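Local coordinates for protein subclass B3 metallo-beta-lactamase (Sphingobium indicum, PDB 7LUU) that probably hydrolyses beta-lactam antibiotics at an active site that holds two zinc ions, and so belongs to the machinery of antibiotic degradation, at residues L59-V64 against G274-S278; F73-S77 against I264-D269; G66-L70 against L80-G84. All blocks are in the same frame, centred on the assembly; numbering follows the deposited sequence.

Overall arrangement
From the N-terminal side the chain first reaches 59-64, whose partner 274-278 comes 210 residues later; contact 1 thus closes the longest loop, and both other contacts lie within it. Next comes the short hairpin of contact 3, where the chain turns back after 66-70 and 80-84 pairs with it. The tip of that hairpin, 73-77, meets 264-269 in contact 2, so contacts 2 and 3 cross along the chain. Contact 3 lies inside the seven-strand sheet, contact 1 joins the edges of both sheets, and contact 2 fastens the hairpin tip to the zinc-bearing loop after strand 262-265. L59 CD1 packs on A74 CA, and E62 beside L70 continues the sheet from contact 1 into contact 3.

Contact 1 (L59-V64 against G274-S278); sequences LPPERV and GRYGS
At the edges of the two beta-sheets, strand 62-65 of one and the loop leading into strand 277-278 of the other, R275 reaches across to L59, P60 and E62 while Y276 meets V64. The guanidinium does most of the holding. Its NH1 donates to P60 O at 2.7 Å, approaching nearly along the C=O axis, and also to OE1 of E62 at 2.9 Å, a salt bridge. That second bond uses the anti side of the carboxylate and lies close to the guanidinium plane; the two flat groups are tilted 25° to each other. A bend at chi3 (69°) in the otherwise extended R275 chain turns this end toward L59, whose CD1 sits over one guanidinium face, 3.4 Å from NE. Through water 1, NH2 of R275 also reaches L59 O. In the alpha-beta/beta-alpha sandwich of the metallo-beta-lactamase fold these strands are the outermost of their sheets on this side, and the contact joins them at the protein surface, largely through the loop residues that lead into them. V64 and Y276 make its apolar half: CG1 of V64 rests over the centre of the Y276 ring in a CH-pi contact, 3.9 Å from the centroid and 10° off the normal. Water 2, in the plane of that ring, lies 2.5 Å from Y276 OH and donates to R63 O at 2.6 Å.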
loop_
_atom_site.group_PDB
_atom_site.type_symbol
_atom_site.label_atom_id
_atom_site.label_comp_id
_atom_site.label_asym_id
_atom_site.label_seq_id
_atom_site.Cartn_x
_atom_site.Cartn_y
_atom_site.Cartn_z
ATOM N N LEU A 59 -5.935 4.697 16.026
ATOM C CA LEU A 59 -5.125 5.908 16.215
ATOM C C LEU A 59 -5.949 7.104 15.774
ATOM O O LEU A 59 -6.682 7.015 14.783
ATOM C CB LEU A 59 -3.843 5.846 15.376
ATOM C CG LEU A 59 -2.808 4.779 15.788
ATOM C CD1 LEU A 59 -1.649 4.797 14.777
ATOM C CD2 LEU A 59 -2.270 5.020 17.263
ATOM N N PRO A 60 -5.809 8.257 16.415
ATOM C CA PRO A 60 -6.470 9.414 15.890
ATOM C C PRO A 60 -5.928 9.748 14.513
ATOM O O PRO A 60 -4.709 9.689 14.276
ATOM C CB PRO A 60 -6.107 10.527 16.894
ATOM C CG PRO A 60 -4.713 10.094 17.445
ATOM C CD PRO A 60 -4.874 8.562 17.541
ATOM N N PRO A 61 -6.773 10.139 13.586
ATOM C CA PRO A 61 -6.249 10.609 12.293
ATOM C C PRO A 61 -5.450 11.888 12.474
ATOM O O PRO A 61 -5.706 12.711 13.380
ATOM C CB PRO A 61 -7.516 10.813 11.433
ATOM C CG PRO A 61 -8.628 10.999 12.476
ATOM C CD PRO A 61 -8.240 10.210 13.688
ATOM N N GLU A 62 -4.394 12.013 11.663
ATOM C CA GLU A 62 -3.409 13.095 11.864
ATOM C C GLU A 62 -2.985 13.627 10.508
ATOM O O GLU A 62 -2.903 12.863 9.532
ATOM C CB GLU A 62 -2.153 12.607 12.624
ATOM C CG GLU A 62 -2.442 12.260 14.078
ATOM C CD GLU A 62 -1.240 11.785 14.877
ATOM O OE1 GLU A 62 -0.660 10.751 14.551
ATOM O OE2 GLU A 62 -0.917 12.464 15.888
ATOM N N ARG A 63 -2.720 14.938 10.457
ATOM C CA ARG A 63 -2.097 15.563 9.280
ATOM C C ARG A 63 -0.625 15.179 9.260
ATOM O O ARG A 63 0.048 15.193 10.307
ATOM C CB ARG A 63 -2.225 17.100 9.322
ATOM C CG ARG A 63 -1.555 17.804 8.121
ATOM C CD ARG A 63 -1.338 19.337 8.439
ATOM N NE ARG A 63 -2.567 19.900 8.959
ATOM C CZ ARG A 63 -3.627 20.175 8.223
ATOM N NH1 ARG A 63 -3.604 19.965 6.921
ATOM N NH2 ARG A 63 -4.727 20.681 8.788
ATOM N N VAL A 64 -0.134 14.769 8.091
ATOM C CA VAL A 64 1.278 14.487 7.886
ATOM C C VAL A 64 1.986 15.788 7.574
ATOM O O VAL A 64 2.890 16.223 8.293
ATOM C CB VAL A 64 1.467 13.478 6.741
ATOM C CG1 VAL A 64 2.944 13.175 6.439
ATOM C CG2 VAL A 64 0.854 12.096 7.132
ATOM N N GLY A 274 6.575 4.953 15.361
ATOM C CA GLY A 274 5.797 6.079 14.869
ATOM C C GLY A 274 5.177 5.768 13.517
ATOM O O GLY A 274 5.371 4.709 12.917
ATOM N N ARG A 275 4.405 6.725 13.041
ATOM C CA ARG A 275 3.535 6.493 11.904
ATOM C C ARG A 275 4.172 6.824 10.573
ATOM O O ARG A 275 3.646 6.395 9.532
ATOM C CB ARG A 275 2.288 7.363 12.044
ATOM C CG ARG A 275 1.627 7.165 13.415
ATOM C CD ARG A 275 0.264 7.883 13.498
ATOM N NE ARG A 275 -0.755 7.254 12.652
ATOM C CZ ARG A 275 -2.002 7.708 12.576
ATOM N NH1 ARG A 275 -2.325 8.826 13.255
ATOM N NH2 ARG A 275 -2.910 7.038 11.858
ATOM N N TYR A 276 5.207 7.663 10.565
ATOM C CA TYR A 276 5.979 7.860 9.352
ATOM C C TYR A 276 7.378 8.287 9.748
ATOM O O TYR A 276 7.596 8.733 10.877
ATOM C CB TYR A 276 5.320 8.923 8.410
ATOM C CG TYR A 276 5.071 10.327 9.012
ATOM C CD1 TYR A 276 3.863 10.601 9.733
ATOM C CD2 TYR A 276 6.015 11.344 8.840
ATOM C CE1 TYR A 276 3.612 11.901 10.255
ATOM C CE2 TYR A 276 5.755 12.646 9.327
ATOM C CZ TYR A 276 4.538 12.884 10.016
ATOM O OH TYR A 276 4.295 14.124 10.530
ATOM N N GLY A 277 8.321 8.142 8.822
ATOM C CA GLY A 277 9.721 8.524 9.044
ATOM C C GLY A 277 10.009 9.719 8.160
ATOM O O GLY A 277 9.375 9.888 7.112
ATOM N N SER A 278 10.927 10.564 8.613
ATOM C CA SER A 278 11.239 11.762 7.836
ATOM C C SER A 278 12.735 12.011 7.759
ATOM O O SER A 278 13.527 11.606 8.617
ATOM C CB SER A 278 10.620 13.029 8.500
ATOM O OG SER A 278 9.232 12.915 8.612
HETATM O O HOH W 1 -5.809 7.159 12.081
HETATM O O HOH W 2 2.165 14.527 11.687
#

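Contact 2 (F73-S77 against I264-D269); sequences FAGLS and ISAHPD. With ZN (zinc ion), chain C.
Water 3 is gripped from three directions: it donates to G75 O at 2.7 Å and to OD1 of D269 at 2.8 Å, and it accepts from ND1 of H267 at 2.9 Å. The water lies in the plane of the imidazole, whose other nitrogen, NE2, binds a zinc ion at 2.0 Å. Alongside the ring runs L76, pointing the same way, with CD2 3.7 Å from H267 CE1. D126 and H127 are also ligands of this zinc, and waters 4 and 5 bind it too, which makes the turn after strand 262-265 a wall of the dinuclear metal site. S77 holds the two carbonyls that precede H267. Its backbone N donates almost straight to A266 O (173° at the hydrogen), and its OG donates to S265 O at 2.7 Å. OG lies beside its own backbone N (chi1 -60°), which lets this one residue serve both neighbouring carbonyls. CB of S77 packs on CG2 of I264, and P268 touches A74 O with CG, and G75 O and S77 OG with CD. Within the turn, S265 OG donates to H267 O from above the carbonyl plane, at 2.6 Å. The arrangement implies a second shell for the metal: G75 and D269, through water 3, probably help the zinc to hold the imidazole's rotation and may polarise its N-H, while S77 pins the backbone that carries the ligand.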
loop_
_atom_site.group_PDB
_atom_site.type_symbol
_atom_site.label_atom_id
_atom_site.label_comp_id
_atom_site.label_asym_id
_atom_site.label_seq_id
_atom_site.Cartn_x
_atom_site.Cartn_y
_atom_site.Cartn_z
ATOM N N PHE A 73 -4.373 2.833 10.871
ATOM C CA PHE A 73 -4.384 2.136 12.174
ATOM C C PHE A 73 -2.956 1.929 12.663
ATOM O O PHE A 73 -2.004 2.206 11.939
ATOM C CB PHE A 73 -5.074 0.781 12.021
ATOM C CG PHE A 73 -6.406 0.909 11.356
ATOM C CD1 PHE A 73 -7.504 1.241 12.123
ATOM C CD2 PHE A 73 -6.554 0.847 9.947
ATOM C CE1 PHE A 73 -8.743 1.424 11.524
ATOM C CE2 PHE A 73 -7.796 1.066 9.367
ATOM C CZ PHE A 73 -8.892 1.344 10.123
ATOM N N ALA A 74 -2.808 1.332 13.876
ATOM C CA ALA A 74 -1.466 1.182 14.404
ATOM C C ALA A 74 -0.631 0.281 13.532
ATOM O O ALA A 74 0.583 0.491 13.400
ATOM C CB ALA A 74 -1.529 0.646 15.842
ATOM N N GLY A 75 -1.242 -0.724 12.927
ATOM C CA GLY A 75 -0.448 -1.701 12.173
ATOM C C GLY A 75 -0.597 -1.648 10.647
ATOM O O GLY A 75 0.083 -2.426 9.939
ATOM N N LEU A 76 -1.438 -0.748 10.126
ATOM C CA LEU A 76 -1.691 -0.682 8.662
ATOM C C LEU A 76 -1.901 0.767 8.312
ATOM O O LEU A 76 -2.822 1.426 8.826
ATOM C CB LEU A 76 -2.953 -1.520 8.301
ATOM C CG LEU A 76 -2.847 -3.034 8.526
ATOM C CD1 LEU A 76 -4.191 -3.722 8.396
ATOM C CD2 LEU A 76 -1.851 -3.604 7.496
ATOM N N SER A 77 -1.102 1.245 7.378
ATOM C CA SER A 77 -1.190 2.646 6.968
ATOM C C SER A 77 -2.272 2.829 5.922
ATOM O O SER A 77 -2.371 2.048 4.968
ATOM C CB SER A 77 0.141 3.120 6.371
ATOM O OG SER A 77 1.178 2.984 7.364
ATOM N N ILE A 264 6.030 6.923 4.346
ATOM C CA ILE A 264 4.926 6.192 5.003
ATOM C C ILE A 264 5.020 4.767 4.509
ATOM O O ILE A 264 4.930 4.548 3.305
ATOM C CB ILE A 264 3.557 6.773 4.622
ATOM C CG1 ILE A 264 3.421 8.224 5.090
ATOM C CG2 ILE A 264 2.422 5.897 5.265
ATOM C CD1 ILE A 264 2.305 8.984 4.343
ATOM N N SER A 265 5.220 3.797 5.417
ATOM C CA SER A 265 5.328 2.369 5.013
ATOM C C SER A 265 3.952 1.699 5.162
ATOM O O SER A 265 3.299 1.882 6.178
ATOM C CB SER A 265 6.355 1.700 5.972
ATOM O OG SER A 265 6.309 0.295 5.821
ATOM N N ALA A 266 3.526 0.894 4.176
ATOM C CA ALA A 266 2.226 0.185 4.280
ATOM C C ALA A 266 2.032 -0.518 5.640
ATOM O O ALA A 266 0.983 -0.375 6.273
ATOM C CB ALA A 266 2.119 -0.853 3.173
ATOM N N HIS A 267 3.030 -1.268 6.122
ATOM C CA HIS A 267 3.064 -1.640 7.538
ATOM C C HIS A 267 3.967 -0.623 8.234
ATOM O O HIS A 267 5.184 -0.669 8.013
ATOM C CB HIS A 267 3.682 -3.047 7.674
ATOM C CG HIS A 267 2.787 -4.140 7.163
ATOM N ND1 HIS A 267 1.830 -4.738 7.968
ATOM C CD2 HIS A 267 2.654 -4.691 5.943
ATOM C CE1 HIS A 267 1.184 -5.644 7.267
ATOM N NE2 HIS A 267 1.628 -5.613 6.017
ATOM N N PRO A 268 3.465 0.261 9.088
ATOM C CA PRO A 268 4.315 1.377 9.541
ATOM C C PRO A 268 5.489 0.901 10.403
ATOM O O PRO A 268 6.561 1.513 10.335
ATOM C CB PRO A 268 3.351 2.282 10.302
ATOM C CG PRO A 268 2.133 1.438 10.554
ATOM C CD PRO A 268 2.050 0.376 9.498
ATOM N N ASP A 269 5.372 -0.240 11.046
ATOM C CA ASP A 269 6.501 -0.721 11.866
ATOM C C ASP A 269 7.722 -1.100 11.032
ATOM O O ASP A 269 8.863 -1.099 11.548
ATOM C CB ASP A 269 6.054 -1.900 12.706
ATOM C CG ASP A 269 5.202 -2.931 11.910
ATOM O OD1 ASP A 269 4.041 -2.612 11.398
ATOM O OD2 ASP A 269 5.711 -4.091 11.851
HETATM ZN ZN ZN C . 0.820 -6.562 4.404
HETATM O O HOH W 3 1.887 -4.269 10.820
HETATM O O HOH W 4 0.400 -8.298 3.025
HETATM O O HOH W 5 2.567 -6.381 3.306
#

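Contact 3 (G66-L70 against L80-G84); sequences GNSYL and LIDTG
Y69 and L80 face each other across the antiparallel hairpin of strands 68-70 and 79-82, their CB atoms 4.3 Å apart on the same side of the sheet. With CG anti to its carbonyl carbon (chi1 -55°), the Y69 side chain leans along strand 80-82 toward D82. CB and then CD1 pass L80 O, CD1 at 3.6 Å, with that oxygen in the ring plane at its edge. CE1 next approaches the CB of D82, also at the edge. At the tip, Y69 OH lies 2.7 Å from water 6, and this water donates to OD2 of D82 at 2.9 Å. R63 adds a weak hydrogen bond to the same hydroxyl, and F110 meets the ring edge-to-face. The backbones of Y69 and L80 form a hydrogen-bonded pair: Y69 N donates to L80 O at 2.8 Å and L80 N to Y69 O at 2.9 Å. Two residues along, D82 N donates to N67 O at 2.9 Å, nearly straight at 177°. Between these, S68 and I81 form the non-hydrogen-bonded pair, turned to the other face, where strands 190-196 and 205-213 cover them. There S68 OG, near CG1 of I81, accepts from W209 NE1 and donates to N67 OD1, so the residues of this pair point between the two sheets of the sandwich. N67 is modelled in two conformers, so its amide contacts are less certain; in one, ND2 makes a weak, doubtful bond to D82 O. Where strand 79-82 ends, OD1 of D82 closes an Asx turn, accepting from G84 N at 3.2 Å from above the carboxylate plane.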
loop_
_atom_site.group_PDB
_atom_site.type_symbol
_atom_site.label_atom_id
_atom_site.label_comp_id
_atom_site.label_asym_id
_atom_site.label_seq_id
_atom_site.Cartn_x
_atom_site.Cartn_y
_atom_site.Cartn_z
ATOM N N GLY A 66 0.921 19.538 5.125
ATOM C CA GLY A 66 0.146 20.064 3.998
ATOM C C GLY A 66 -1.236 19.491 3.982
ATOM O O GLY A 66 -1.878 19.319 5.007
ATOM N N ASN A 67 -1.600 19.060 2.775
ATOM C CA ASN A 67 -2.875 18.499 2.405
ATOM C C ASN A 67 -2.982 17.004 2.663
ATOM O O ASN A 67 -3.968 16.400 2.261
ATOM C CB ASN A 67 -3.135 18.796 0.908
ATOM C CG ASN A 67 -2.152 18.050 -0.119
ATOM O OD1 ASN A 67 -1.140 17.418 0.203
ATOM N ND2 ASN A 67 -2.469 18.237 -1.409
ATOM N N SER A 68 -1.989 16.401 3.316
ATOM C CA SER A 68 -1.878 14.950 3.337
ATOM C C SER A 68 -2.015 14.479 4.770
ATOM O O SER A 68 -1.405 15.065 5.690
ATOM C CB SER A 68 -0.463 14.553 2.766
ATOM O OG SER A 68 -0.458 14.891 1.347
ATOM N N TYR A 69 -2.759 13.397 4.935
ATOM C CA TYR A 69 -3.148 12.903 6.253
ATOM C C TYR A 69 -3.001 11.393 6.369
ATOM O O TYR A 69 -2.989 10.664 5.389
ATOM C CB TYR A 69 -4.632 13.220 6.547
ATOM C CG TYR A 69 -4.981 14.667 6.405
ATOM C CD1 TYR A 69 -5.193 15.243 5.148
ATOM C CD2 TYR A 69 -5.102 15.468 7.530
ATOM C CE1 TYR A 69 -5.553 16.628 5.019
ATOM C CE2 TYR A 69 -5.462 16.835 7.403
ATOM C CZ TYR A 69 -5.691 17.393 6.159
ATOM O OH TYR A 69 -6.025 18.759 6.040
ATOM N N LEU A 70 -3.004 10.933 7.609
ATOM C CA LEU A 70 -3.122 9.501 7.910
ATOM C C LEU A 70 -4.475 9.206 8.527
ATOM O O LEU A 70 -4.900 9.878 9.486
ATOM C CB LEU A 70 -2.048 9.064 8.903
ATOM C CG LEU A 70 -0.677 9.082 8.195
ATOM C CD1 LEU A 70 0.472 8.798 9.165
ATOM C CD2 LEU A 70 -0.586 8.179 6.912
ATOM N N LEU A 80 -4.672 9.830 3.172
ATOM C CA LEU A 80 -5.759 10.634 2.580
ATOM C C LEU A 80 -5.107 11.915 2.080
ATOM O O LEU A 80 -4.363 12.562 2.824
ATOM C CB LEU A 80 -6.864 10.952 3.612
ATOM C CG LEU A 80 -7.905 11.866 3.015
ATOM C CD1 LEU A 80 -8.853 10.977 2.136
ATOM C CD2 LEU A 80 -8.671 12.449 4.219
ATOM N N ILE A 81 -5.297 12.217 0.800
ATOM C CA ILE A 81 -4.746 13.441 0.195
ATOM C C ILE A 81 -5.899 14.323 -0.221
ATOM O O ILE A 81 -6.764 13.888 -0.995
ATOM C CB ILE A 81 -3.872 13.123 -1.041
ATOM C CG1 ILE A 81 -2.784 12.112 -0.658
ATOM C CG2 ILE A 81 -3.281 14.442 -1.676
ATOM C CD1 ILE A 81 -2.089 11.562 -1.902
ATOM N N ASP A 82 -5.904 15.563 0.254
ATOM C CA ASP A 82 -6.879 16.557 -0.177
ATOM C C ASP A 82 -6.279 17.351 -1.338
ATOM O O ASP A 82 -5.435 18.225 -1.138
ATOM C CB ASP A 82 -7.275 17.444 0.998
ATOM C CG ASP A 82 -8.174 18.581 0.583
ATOM O OD1 ASP A 82 -8.602 18.562 -0.591
ATOM O OD2 ASP A 82 -8.345 19.533 1.432
ATOM N N THR A 83 -6.771 17.110 -2.566
ATOM C CA THR A 83 -6.095 17.653 -3.741
ATOM C C THR A 83 -6.609 19.032 -4.147
ATOM O O THR A 83 -6.025 19.652 -5.036
ATOM C CB THR A 83 -6.283 16.731 -4.940
ATOM O OG1 THR A 83 -7.662 16.859 -5.355
ATOM C CG2 THR A 83 -6.048 15.219 -4.560
ATOM N N GLY A 84 -7.687 19.488 -3.546
ATOM C CA GLY A 84 -8.364 20.703 -3.956
ATOM C C GLY A 84 -9.470 20.462 -4.961
ATOM O O GLY A 84 -10.317 21.347 -5.158
HETATM O O HOH W 6 -6.539 19.888 3.613
#